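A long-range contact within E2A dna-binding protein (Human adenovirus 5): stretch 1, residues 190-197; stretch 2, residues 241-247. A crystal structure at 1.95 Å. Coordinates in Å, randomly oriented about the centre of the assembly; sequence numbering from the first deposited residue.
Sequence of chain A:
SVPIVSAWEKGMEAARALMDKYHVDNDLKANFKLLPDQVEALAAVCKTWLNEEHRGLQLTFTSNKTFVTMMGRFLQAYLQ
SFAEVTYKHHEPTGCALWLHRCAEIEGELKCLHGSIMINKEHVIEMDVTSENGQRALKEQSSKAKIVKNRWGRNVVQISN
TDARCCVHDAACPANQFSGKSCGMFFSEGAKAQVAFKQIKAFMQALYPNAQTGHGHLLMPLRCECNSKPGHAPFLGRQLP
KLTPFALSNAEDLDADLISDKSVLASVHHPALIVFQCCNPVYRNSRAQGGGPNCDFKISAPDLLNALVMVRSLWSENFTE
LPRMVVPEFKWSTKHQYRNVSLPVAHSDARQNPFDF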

# COMPACT_ATOMS: atom_id res chain seq x y z
N ALA A 190 -19.04 -4.20 5.47
CA ALA A 190 -18.85 -5.60 5.82
C ALA A 190 -17.71 -6.25 5.02
O ALA A 190 -16.89 -6.99 5.57
CB ALA A 190 -20.20 -6.40 5.65
N LYS A 191 -17.68 -6.00 3.72
CA LYS A 191 -16.60 -6.50 2.89
C LYS A 191 -15.21 -5.91 3.33
O LYS A 191 -14.20 -6.60 3.28
CB LYS A 191 -16.83 -6.10 1.41
CG LYS A 191 -15.79 -6.75 0.52
CD LYS A 191 -16.36 -7.05 -0.83
CE LYS A 191 -16.14 -6.02 -1.84
NZ LYS A 191 -17.23 -6.38 -2.85
N ALA A 192 -15.17 -4.61 3.68
CA ALA A 192 -13.94 -4.01 4.19
C ALA A 192 -13.49 -4.76 5.42
O ALA A 192 -12.30 -5.07 5.55
CB ALA A 192 -14.09 -2.54 4.54
N GLN A 193 -14.42 -5.05 6.34
CA GLN A 193 -13.95 -5.69 7.54
C GLN A 193 -13.42 -7.09 7.22
O GLN A 193 -12.43 -7.51 7.76
CB GLN A 193 -14.97 -5.75 8.67
CG GLN A 193 -14.27 -6.34 9.98
CD GLN A 193 -15.03 -5.99 11.28
OE1 GLN A 193 -14.57 -5.17 12.12
NE2 GLN A 193 -16.20 -6.63 11.45
N VAL A 194 -14.07 -7.81 6.33
CA VAL A 194 -13.50 -9.12 5.92
C VAL A 194 -12.03 -8.98 5.49
O VAL A 194 -11.20 -9.76 5.92
CB VAL A 194 -14.32 -9.73 4.79
CG1 VAL A 194 -13.58 -10.97 4.23
CG2 VAL A 194 -15.68 -10.18 5.31
N ALA A 195 -11.70 -7.97 4.67
CA ALA A 195 -10.30 -7.78 4.18
C ALA A 195 -9.29 -7.42 5.29
O ALA A 195 -8.08 -7.82 5.24
CB ALA A 195 -10.29 -6.66 3.09
N PHE A 196 -9.73 -6.64 6.26
CA PHE A 196 -8.87 -6.43 7.42
C PHE A 196 -8.70 -7.69 8.29
O PHE A 196 -7.62 -7.93 8.82
CB PHE A 196 -9.33 -5.24 8.28
CG PHE A 196 -9.01 -3.85 7.64
CD1 PHE A 196 -7.81 -3.20 7.88
CD2 PHE A 196 -9.95 -3.22 6.86
CE1 PHE A 196 -7.53 -1.96 7.35
CE2 PHE A 196 -9.68 -1.94 6.28
CZ PHE A 196 -8.43 -1.33 6.56
N LYS A 197 -9.76 -8.49 8.41
CA LYS A 197 -9.61 -9.75 9.15
C LYS A 197 -8.64 -10.67 8.43
O LYS A 197 -7.90 -11.44 9.07
CB LYS A 197 -10.98 -10.46 9.28
CG LYS A 197 -11.82 -9.84 10.44
CD LYS A 197 -13.20 -10.57 10.56
CE LYS A 197 -13.87 -10.31 11.91
NZ LYS A 197 -15.35 -10.52 11.79
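Stretch 2 241-247: KLTPFAL

P244 forms the apolar centre of the contact. Its ring, with C-gamma endo pucker, lies against two small helix residues. P244 CG is 3.7 Å from A192 CA and 4.0 Å from A192 CB. P244 CB is 3.9 Å from A195 CB. The backbones come close here: A192 CA and P244 CA are 5.3 Å apart, the nearest such pair.

L242 to A246 are extended, and this strand crosses the helix of stretch 1. The two axes cross at 91°, almost perpendicular, with a closest approach of 7.7 Å. The strand alternates. L242 and P244 point toward the helix, while T243 and F245 point away.

At one end of the contact, F196 CZ packs 4.0 Å from L242 CD1. The CA-to-CB bond of F196 points sideways, but the ring end comes nearer to the strand.

At the other end, K191 points toward the strand, and its aliphatic chain packs against P244 and A246. K191 CE is 3.8 Å from P244 O, and K191 CD is 4.2 Å from A246 CB. No direct hydrogen bond joins the stretches. Instead, one water accepts from both K191 NZ and A246 N, each at 3.0 Å from the water O, and bridges the polar edge.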

# COMPACT_ATOMS: atom_id res chain seq x y z
N LYS A 241 -4.88 4.69 -2.57
CA LYS A 241 -6.21 4.32 -2.16
C LYS A 241 -6.22 2.88 -1.58
O LYS A 241 -5.46 2.00 -2.05
CB LYS A 241 -7.18 4.33 -3.36
CG LYS A 241 -8.62 4.29 -2.92
CD LYS A 241 -9.51 4.29 -4.24
CE LYS A 241 -11.07 4.48 -4.02
NZ LYS A 241 -11.60 3.27 -3.27
N LEU A 242 -7.09 2.65 -0.62
CA LEU A 242 -7.27 1.32 0.01
C LEU A 242 -8.64 0.84 -0.31
O LEU A 242 -9.62 1.48 0.06
CB LEU A 242 -7.11 1.44 1.56
CG LEU A 242 -6.85 0.16 2.33
CD1 LEU A 242 -6.30 0.56 3.74
CD2 LEU A 242 -8.15 -0.66 2.48
N THR A 243 -8.75 -0.29 -1.03
CA THR A 243 -10.06 -0.77 -1.48
C THR A 243 -10.14 -2.28 -1.21
O THR A 243 -9.22 -3.02 -1.59
CB THR A 243 -10.24 -0.51 -3.03
OG1 THR A 243 -10.01 0.87 -3.27
CG2 THR A 243 -11.75 -0.88 -3.53
N PRO A 244 -11.21 -2.75 -0.57
CA PRO A 244 -11.32 -4.21 -0.43
C PRO A 244 -11.84 -4.88 -1.75
O PRO A 244 -12.81 -4.35 -2.34
CB PRO A 244 -12.33 -4.39 0.70
CG PRO A 244 -13.14 -3.05 0.74
CD PRO A 244 -12.23 -1.98 0.20
N PHE A 245 -11.21 -5.96 -2.20
CA PHE A 245 -11.68 -6.73 -3.38
C PHE A 245 -12.09 -8.14 -2.92
O PHE A 245 -11.33 -8.80 -2.23
CB PHE A 245 -10.56 -6.93 -4.40
CG PHE A 245 -10.21 -5.72 -5.24
CD1 PHE A 245 -10.20 -4.44 -4.73
CD2 PHE A 245 -9.77 -5.91 -6.58
CE1 PHE A 245 -9.95 -3.31 -5.54
CE2 PHE A 245 -9.42 -4.82 -7.40
CZ PHE A 245 -9.49 -3.49 -6.86
N ALA A 246 -13.28 -8.60 -3.32
CA ALA A 246 -13.71 -9.95 -2.96
C ALA A 246 -12.85 -10.99 -3.65
O ALA A 246 -12.42 -10.76 -4.81
CB ALA A 246 -15.23 -10.16 -3.41
N LEU A 247 -12.56 -12.09 -2.97
CA LEU A 247 -11.96 -13.26 -3.62
C LEU A 247 -13.18 -14.12 -3.97
O LEU A 247 -13.62 -14.94 -3.16
CB LEU A 247 -11.00 -14.06 -2.73
CG LEU A 247 -9.74 -13.25 -2.26
CD1 LEU A 247 -9.09 -13.97 -1.12
CD2 LEU A 247 -8.80 -13.15 -3.41
O HOH W 1 -15.12 -6.87 -4.93